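Local coordinates for protein putative trimethylamine methyltransferase (Rhizobium meliloti, PDB 4YYC) that probably acts as a methyltransferase of the trimethylamine methyltransferase type, at residues R147-N152 against A487-W492; V165-M170 against S402-F407. One frame throughout, in Å; residues are numbered along the deposited sequence.

Contact 1: R147-N152 against A487-W492; sequences RDLDGN and ALARSW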
ATOM      1  N   ARG A 147     -20.110  12.028  -8.780  1.00 15.33           N
ATOM      2  CA  ARG A 147     -20.845  10.823  -9.073  1.00 16.37           C
ATOM      3  C   ARG A 147     -21.825  10.631  -7.962  1.00 16.26           C
ATOM      4  O   ARG A 147     -21.397  10.371  -6.825  1.00 15.64           O
ATOM      5  CB  ARG A 147     -19.903   9.635  -9.147  1.00 17.11           C
ATOM      6  CG  ARG A 147     -19.373   9.441 -10.495  1.00 18.64           C
ATOM      7  CD  ARG A 147     -20.308   8.668 -11.422  1.00 20.55           C
ATOM      8  NE  ARG A 147     -19.573   8.359 -12.599  1.00 21.87           N
ATOM      9  CZ  ARG A 147     -20.074   7.813 -13.676  1.00 22.09           C
ATOM     10  NH1 ARG A 147     -21.371   7.533 -13.785  1.00 22.53           N
ATOM     11  NH2 ARG A 147     -19.260   7.588 -14.675  1.00 22.94           N
ATOM     12  N   ASP A 148     -23.105  10.861  -8.259  1.00 16.47           N
ATOM     13  CA  ASP A 148     -24.103  10.941  -7.192  1.00 17.40           C
ATOM     14  C   ASP A 148     -24.531   9.540  -6.736  1.00 17.81           C
ATOM     15  O   ASP A 148     -24.085   8.546  -7.280  1.00 17.28           O
ATOM     16  CB  ASP A 148     -25.247  11.883  -7.531  1.00 17.99           C
ATOM     17  CG  ASP A 148     -26.192  11.369  -8.602  1.00 18.86           C
ATOM     18  OD1 ASP A 148     -26.230  10.161  -8.868  1.00 18.87           O
ATOM     19  OD2 ASP A 148     -26.902  12.253  -9.189  1.00 19.39           O
ATOM     20  N   LEU A 149     -25.404   9.497  -5.730  1.00 18.74           N
ATOM     21  CA  LEU A 149     -25.834   8.231  -5.163  1.00 20.46           C
ATOM     22  C   LEU A 149     -26.771   7.467  -6.087  1.00 20.86           C
ATOM     23  O   LEU A 149     -27.067   6.305  -5.833  1.00 20.95           O
ATOM     24  CB  LEU A 149     -26.430   8.456  -3.770  1.00 21.76           C
ATOM     25  CG  LEU A 149     -25.385   8.737  -2.664  1.00 23.34           C
ATOM     26  CD1 LEU A 149     -26.033   9.176  -1.388  1.00 25.08           C
ATOM     27  CD2 LEU A 149     -24.495   7.569  -2.349  1.00 23.45           C
ATOM     28  N   ASP A 150     -27.240   8.117  -7.151  1.00 21.65           N
ATOM     29  CA  ASP A 150     -28.041   7.418  -8.177  1.00 23.64           C
ATOM     30  C   ASP A 150     -27.220   6.991  -9.389  1.00 24.38           C
ATOM     31  O   ASP A 150     -27.798   6.533 -10.391  1.00 26.46           O
ATOM     32  CB  ASP A 150     -29.212   8.302  -8.607  1.00 24.94           C
ATOM     33  CG  ASP A 150     -30.183   8.528  -7.486  1.00 26.69           C
ATOM     34  OD1 ASP A 150     -30.529   7.566  -6.785  1.00 28.26           O
ATOM     35  OD2 ASP A 150     -30.568   9.669  -7.264  1.00 30.06           O
ATOM     36  N   GLY A 151     -25.911   7.170  -9.316  1.00 24.00           N
ATOM     37  CA  GLY A 151     -24.971   6.791 -10.373  1.00 24.97           C
ATOM     38  C   GLY A 151     -24.750   7.812 -11.495  1.00 24.85           C
ATOM     39  O   GLY A 151     -24.090   7.497 -12.505  1.00 26.67           O
ATOM     40  N   ASN A 152     -25.253   9.026 -11.338  1.00 22.31           N
ATOM     41  CA  ASN A 152     -25.125  10.000 -12.392  1.00 22.17           C
ATOM     42  C   ASN A 152     -23.824  10.774 -12.227  1.00 20.09           C
ATOM     43  O   ASN A 152     -23.479  11.208 -11.103  1.00 19.36           O
ATOM     44  CB  ASN A 152     -26.246  11.014 -12.331  1.00 23.86           C
ATOM     45  CG  ASN A 152     -27.629  10.393 -12.412  1.00 26.71           C
ATOM     46  OD1 ASN A 152     -28.465  10.542 -11.495  1.00 30.88           O
ATOM     47  ND2 ASN A 152     -27.878   9.703 -13.476  1.00 26.99           N
ATOM     48  N   ALA A 487     -25.223   2.368   0.201  1.00 16.30           N
ATOM     49  CA  ALA A 487     -26.197   2.206   1.259  1.00 17.32           C
ATOM     50  C   ALA A 487     -25.761   2.864   2.559  1.00 17.34           C
ATOM     51  O   ALA A 487     -26.568   3.507   3.240  1.00 17.86           O
ATOM     52  CB  ALA A 487     -26.472   0.744   1.512  1.00 17.88           C
ATOM     53  N   LEU A 488     -24.464   2.777   2.843  1.00 16.57           N
ATOM     54  CA  LEU A 488     -23.935   3.320   4.061  1.00 16.92           C
ATOM     55  C   LEU A 488     -23.969   4.867   4.016  1.00 16.51           C
ATOM     56  O   LEU A 488     -24.332   5.507   5.019  1.00 17.26           O
ATOM     57  CB  LEU A 488     -22.526   2.803   4.349  1.00 17.43           C
ATOM     58  CG  LEU A 488     -22.085   3.110   5.781  1.00 18.89           C
ATOM     59  CD1 LEU A 488     -22.980   2.490   6.842  1.00 20.20           C
ATOM     60  CD2 LEU A 488     -20.664   2.653   5.959  1.00 19.38           C
ATOM     61  N   ALA A 489     -23.588   5.443   2.879  1.00 15.74           N
ATOM     62  CA  ALA A 489     -23.664   6.906   2.701  1.00 15.81           C
ATOM     63  C   ALA A 489     -25.108   7.372   2.913  1.00 17.06           C
ATOM     64  O   ALA A 489     -25.334   8.381   3.588  1.00 16.81           O
ATOM     65  CB  ALA A 489     -23.196   7.326   1.334  1.00 15.62           C
ATOM     66  N   ARG A 490     -26.047   6.644   2.325  1.00 17.40           N
ATOM     67  CA  ARG A 490     -27.477   7.040   2.473  1.00 18.92           C
ATOM     68  C   ARG A 490     -27.911   6.995   3.946  1.00 19.85           C
ATOM     69  O   ARG A 490     -28.615   7.891   4.434  1.00 20.36           O
ATOM     70  CB  ARG A 490     -28.358   6.152   1.606  1.00 19.82           C
ATOM     71  CG  ARG A 490     -28.216   6.427   0.114  1.00 20.49           C
ATOM     72  CD  ARG A 490     -29.079   5.498  -0.684  1.00 22.30           C
ATOM     73  NE  ARG A 490     -28.963   5.656  -2.126  1.00 23.64           N
ATOM     74  CZ  ARG A 490     -29.663   6.489  -2.886  1.00 25.68           C
ATOM     75  NH1 ARG A 490     -30.557   7.335  -2.371  1.00 28.06           N
ATOM     76  NH2 ARG A 490     -29.503   6.471  -4.204  1.00 26.83           N
ATOM     77  N   SER A 491     -27.478   5.957   4.646  1.00 19.56           N
ATOM     78  CA  SER A 491     -27.797   5.762   6.022  1.00 20.73           C
ATOM     79  C   SER A 491     -27.195   6.861   6.882  1.00 20.22           C
ATOM     80  O   SER A 491     -27.874   7.432   7.741  1.00 20.74           O
ATOM     81  CB  SER A 491     -27.302   4.408   6.510  1.00 21.64           C
ATOM     82  OG  SER A 491     -27.793   4.204   7.824  1.00 24.09           O
ATOM     83  N   TRP A 492     -25.917   7.156   6.642  1.00 18.73           N
ATOM     84  CA  TRP A 492     -25.262   8.231   7.378  1.00 18.67           C
ATOM     85  C   TRP A 492     -25.978   9.568   7.171  1.00 18.94           C
ATOM     86  O   TRP A 492     -26.202  10.323   8.135  1.00 19.77           O
ATOM     87  CB  TRP A 492     -23.802   8.369   6.978  1.00 17.81           C
ATOM     88  CG  TRP A 492     -22.864   7.372   7.542  1.00 17.70           C
ATOM     89  CD1 TRP A 492     -23.151   6.169   8.113  1.00 18.45           C
ATOM     90  CD2 TRP A 492     -21.437   7.487   7.537  1.00 17.48           C
ATOM     91  NE1 TRP A 492     -21.970   5.513   8.447  1.00 18.66           N
ATOM     92  CE2 TRP A 492     -20.914   6.321   8.119  1.00 17.67           C
ATOM     93  CE3 TRP A 492     -20.545   8.488   7.111  1.00 17.15           C
ATOM     94  CZ2 TRP A 492     -19.538   6.124   8.286  1.00 17.79           C
ATOM     95  CZ3 TRP A 492     -19.197   8.278   7.259  1.00 17.00           C
ATOM     96  CH2 TRP A 492     -18.714   7.113   7.851  1.00 17.48           C
TER

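Contact 2: V165-M170 against S402-F407; sequences VKLAYM and SSYEKF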
ATOM      1  N   VAL A 165     -19.589  17.722   3.248  1.00 14.86           N
ATOM      2  CA  VAL A 165     -19.264  18.234   4.553  1.00 15.15           C
ATOM      3  C   VAL A 165     -19.856  17.349   5.654  1.00 15.51           C
ATOM      4  O   VAL A 165     -19.187  17.031   6.639  1.00 15.22           O
ATOM      5  CB  VAL A 165     -19.646  19.700   4.721  1.00 15.66           C
ATOM      6  CG1 VAL A 165     -19.388  20.158   6.140  1.00 16.14           C
ATOM      7  CG2 VAL A 165     -18.806  20.550   3.775  1.00 15.91           C
ATOM      8  N   LYS A 166     -21.116  16.955   5.484  1.00 15.65           N
ATOM      9  CA  LYS A 166     -21.766  16.064   6.429  1.00 16.32           C
ATOM     10  C   LYS A 166     -21.033  14.726   6.572  1.00 15.99           C
ATOM     11  O   LYS A 166     -20.800  14.253   7.676  1.00 16.02           O
ATOM     12  CB  LYS A 166     -23.234  15.821   6.047  1.00 17.03           C
ATOM     13  CG  LYS A 166     -24.127  17.072   6.097  1.00 17.93           C
ATOM     14  CD  LYS A 166     -25.520  16.715   5.600  1.00 19.22           C
ATOM     15  CE  LYS A 166     -26.468  17.881   5.747  1.00 20.53           C
ATOM     16  NZ  LYS A 166     -27.819  17.640   5.199  1.00 21.06           N
ATOM     17  N   LEU A 167     -20.671  14.110   5.431  1.00 15.63           N
ATOM     18  CA  LEU A 167     -19.989  12.824   5.487  1.00 15.74           C
ATOM     19  C   LEU A 167     -18.612  12.930   6.108  1.00 15.29           C
ATOM     20  O   LEU A 167     -18.186  12.026   6.853  1.00 15.44           O
ATOM     21  CB  LEU A 167     -19.876  12.236   4.077  1.00 15.77           C
ATOM     22  CG  LEU A 167     -21.208  11.838   3.402  1.00 16.24           C
ATOM     23  CD1 LEU A 167     -20.885  11.398   1.991  1.00 16.77           C
ATOM     24  CD2 LEU A 167     -21.943  10.736   4.116  1.00 16.59           C
ATOM     25  N   ALA A 168     -17.931  14.048   5.859  1.00 14.76           N
ATOM     26  CA  ALA A 168     -16.643  14.291   6.485  1.00 14.59           C
ATOM     27  C   ALA A 168     -16.765  14.506   8.004  1.00 14.88           C
ATOM     28  O   ALA A 168     -15.902  14.046   8.765  1.00 15.03           O
ATOM     29  CB  ALA A 168     -15.959  15.502   5.870  1.00 14.64           C
ATOM     30  N   TYR A 169     -17.836  15.177   8.429  1.00 15.28           N
ATOM     31  CA  TYR A 169     -18.125  15.359   9.857  1.00 16.15           C
ATOM     32  C   TYR A 169     -18.334  14.003  10.536  1.00 16.47           C
ATOM     33  O   TYR A 169     -17.852  13.768  11.634  1.00 17.00           O
ATOM     34  CB  TYR A 169     -19.348  16.273  10.026  1.00 17.20           C
ATOM     35  CG  TYR A 169     -19.859  16.336  11.423  1.00 18.16           C
ATOM     36  CD1 TYR A 169     -19.176  17.041  12.392  1.00 18.79           C
ATOM     37  CD2 TYR A 169     -21.005  15.620  11.798  1.00 19.29           C
ATOM     38  CE1 TYR A 169     -19.656  17.121  13.688  1.00 20.33           C
ATOM     39  CE2 TYR A 169     -21.491  15.693  13.098  1.00 20.55           C
ATOM     40  CZ  TYR A 169     -20.807  16.435  14.028  1.00 21.14           C
ATOM     41  OH  TYR A 169     -21.251  16.502  15.318  1.00 23.40           O
HETATM   42  N   MSE A 170     -19.052  13.100   9.865  1.00 16.45           N
HETATM   43  CA  MSE A 170     -19.377  11.802  10.427  1.00 17.28           C
HETATM   44  C   MSE A 170     -18.249  10.798  10.327  1.00 16.74           C
HETATM   45  O   MSE A 170     -18.140   9.940  11.204  1.00 17.80           O
HETATM   46  CB  MSE A 170     -20.619  11.244   9.777  1.00 17.99           C
HETATM   47  CG  MSE A 170     -21.832  12.057  10.168  1.00 19.44           C
HETATM   48 SE   MSE A 170     -23.505  11.371   9.383  1.00 21.02          SE
HETATM   49  CE  MSE A 170     -23.347  11.970   7.556  1.00 21.48           C
ATOM     50  N   SER A 402     -15.824  14.153  -7.479  1.00 13.01           N
ATOM     51  CA  SER A 402     -16.029  13.799  -6.057  1.00 13.34           C
ATOM     52  C   SER A 402     -17.088  12.730  -6.041  1.00 13.39           C
ATOM     53  O   SER A 402     -18.214  12.953  -6.518  1.00 13.86           O
ATOM     54  CB  SER A 402     -16.469  14.997  -5.207  1.00 14.07           C
ATOM     55  OG  SER A 402     -15.385  15.921  -5.154  1.00 14.08           O
ATOM     56  N   SER A 403     -16.717  11.521  -5.608  1.00 13.30           N
ATOM     57  CA  SER A 403     -17.630  10.353  -5.620  1.00 13.71           C
ATOM     58  C   SER A 403     -18.109   9.993  -4.234  1.00 13.72           C
ATOM     59  O   SER A 403     -17.305   9.790  -3.348  1.00 13.29           O
ATOM     60  CB  SER A 403     -16.919   9.178  -6.245  1.00 13.86           C
ATOM     61  OG  SER A 403     -17.598   7.959  -5.987  1.00 14.49           O
ATOM     62  N   TYR A 404     -19.425   9.909  -4.033  1.00 14.12           N
ATOM     63  CA  TYR A 404     -19.946   9.534  -2.741  1.00 14.66           C
ATOM     64  C   TYR A 404     -19.472   8.110  -2.389  1.00 14.17           C
ATOM     65  O   TYR A 404     -19.051   7.862  -1.255  1.00 14.16           O
ATOM     66  CB  TYR A 404     -21.474   9.554  -2.765  1.00 15.78           C
ATOM     67  CG  TYR A 404     -22.108  10.940  -2.773  1.00 16.98           C
ATOM     68  CD1 TYR A 404     -22.276  11.658  -3.919  1.00 17.71           C
ATOM     69  CD2 TYR A 404     -22.628  11.451  -1.635  1.00 18.89           C
ATOM     70  CE1 TYR A 404     -22.891  12.899  -3.933  1.00 18.50           C
ATOM     71  CE2 TYR A 404     -23.310  12.666  -1.635  1.00 19.68           C
ATOM     72  CZ  TYR A 404     -23.390  13.402  -2.792  1.00 19.01           C
ATOM     73  OH  TYR A 404     -24.027  14.646  -2.787  1.00 19.25           O
ATOM     74  N   GLU A 405     -19.580   7.190  -3.324  1.00 14.14           N
ATOM     75  CA  GLU A 405     -19.232   5.812  -3.017  1.00 14.29           C
ATOM     76  C   GLU A 405     -17.733   5.714  -2.710  1.00 14.15           C
ATOM     77  O   GLU A 405     -17.315   5.031  -1.749  1.00 14.24           O
ATOM     78  CB  GLU A 405     -19.623   4.849  -4.164  1.00 14.95           C
ATOM     79  CG  GLU A 405     -21.138   4.651  -4.222  1.00 16.22           C
ATOM     80  CD  GLU A 405     -21.602   3.926  -5.465  1.00 17.70           C
ATOM     81  OE1 GLU A 405     -20.770   3.557  -6.293  1.00 19.28           O
ATOM     82  OE2 GLU A 405     -22.849   3.743  -5.639  1.00 19.66           O
ATOM     83  N   LYS A 406     -16.931   6.350  -3.559  1.00 13.77           N
ATOM     84  CA  LYS A 406     -15.500   6.345  -3.340  1.00 13.93           C
ATOM     85  C   LYS A 406     -15.126   6.976  -1.988  1.00 13.64           C
ATOM     86  O   LYS A 406     -14.250   6.477  -1.288  1.00 13.33           O
ATOM     87  CB  LYS A 406     -14.810   7.057  -4.469  1.00 14.96           C
ATOM     88  CG  LYS A 406     -13.313   7.261  -4.345  1.00 15.95           C
ATOM     89  CD  LYS A 406     -12.576   6.017  -4.502  1.00 16.10           C
ATOM     90  CE  LYS A 406     -11.074   6.124  -4.959  1.00 15.83           C
ATOM     91  NZ  LYS A 406     -10.354   7.301  -4.328  1.00 16.06           N
ATOM     92  N   PHE A 407     -15.791   8.054  -1.614  1.00 12.97           N
ATOM     93  CA  PHE A 407     -15.534   8.662  -0.329  1.00 13.25           C
ATOM     94  C   PHE A 407     -15.713   7.653   0.803  1.00 13.43           C
ATOM     95  O   PHE A 407     -14.898   7.567   1.711  1.00 13.31           O
ATOM     96  CB  PHE A 407     -16.478   9.863  -0.120  1.00 13.66           C
ATOM     97  CG  PHE A 407     -16.235  10.579   1.162  1.00 13.89           C
ATOM     98  CD1 PHE A 407     -16.792  10.114   2.376  1.00 14.60           C
ATOM     99  CD2 PHE A 407     -15.446  11.723   1.178  1.00 14.15           C
ATOM    100  CE1 PHE A 407     -16.543  10.784   3.567  1.00 15.08           C
ATOM    101  CE2 PHE A 407     -15.240  12.411   2.390  1.00 14.83           C
ATOM    102  CZ  PHE A 407     -15.760  11.925   3.560  1.00 14.84           C
TER

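Contact 1: R147-N152 against A487-W492
Leu149 and Arg490 lie alongside each other with their side chains running in opposite directions, so that one loop leucine and one helix arginine carry most of the contact. The Arg490 chain is extended from CG to NE, and its guanidinium comes to rest with Leu149 CB over one face, 3.7 Å from Arg490 NH2 and displaced toward the rim. Further back, Leu149 CD1 packs on Arg490 CG at 3.8 Å, and the other methyl, CD2, meets Ala489 CB one residue earlier on the helix. Asp150 approaches differently. It crosses Arg490 at about a right angle and forms a salt bridge, Asp150 OD1 to Arg490 NH2 at 3.0 Å, with the oxygen almost in the guanidinium plane; the carboxylate is tilted 45° from that plane and is met from above its own. Arg490 NH2 also makes a weak hydrogen bond to Leu149 O (2.9 Å). Asn486 joins in, accepting from Arg490 NE and donating to Leu149 O. Asp148 braces the loop from within, its OD1 taking Asp150 N and Asn152 N from opposite faces of the carboxylate. With Gly151 at positive phi, this is the tip of a beta hairpin, a type I turn with a G1 bulge and an Asx turn at Asp148, docked on helix 481-495.

Contact 2: V165-M170 against S402-F407
With CG anti to the carbonyl carbon (chi1 -66°), Leu167 places its CD1 methyl against Tyr404, whereas Phe407 has CG anti to the backbone N (chi1 -178°) and sends its ring straight at the helix that bears Leu167. The ring arrives with its outer atoms leading. Phe407 CE1 touches Leu167 CB at 3.7 Å, and Phe407 CZ lies by the following peptide, 3.8 Å from Ala168 N; both approaches are oblique to the ring. Ala168 CB is a looser neighbour of Phe407 CZ, at 4.3 Å. Leu167 is thus touched at CB by Phe407 and at CD1 by Tyr404, where Leu167 CD1 lies 4.0 Å from Tyr404 CD2 and the two side chains cross at about a right angle. All four touching residues are buried, and between these two segments the fit is apolar, with no hydrogen bond across it. What meets here is the last part of helix 158-170 and the first turn of helix 404-420, just where strand 401-403 gives way to that helix. Ser403 occupies the N-cap, and Ser403 OG accepts a nearly straight bond from Lys406 N (3.0 Å), fixing the turn from which Tyr404 and Phe407 project. An alanine in place of Phe407 would probably open a gap beside Leu167 CB and leave the Ala168 backbone without its aromatic cover, so that Tyr404 alone would still meet Leu167 from this segment. Phe164, one turn before Ala168, packs against Phe407 and also meets the Tyr404 ring, their planes about 30° apart. A polar tie between the helices lies at the Tyr404 hydroxyl, hydrogen-bonded to Asp160 and Asn163, while Leu493 of helix 481-495 touches Leu167.

How the contacts relate
From the N terminus the chain passes through 147-152, the hairpin tip of contact 1, and soon enters helix 158-170, which supplies 165-170 to contact 2. After more than 230 residues it returns in strand 401-403 and helix 404-420, closing the inner loop; helix 481-495 then closes the outer one, so contact 2 is enclosed within contact 1. The two centres are about 9 Å apart and the contacts touch directly. Arg147 N probably hydrogen-bonds to Ser402 O (3.1 Å), where strands 145-147 and 401-403 run parallel, and Leu149 CD2 packs on Tyr404 CB. Together they tie one small mixed sheet to three helices.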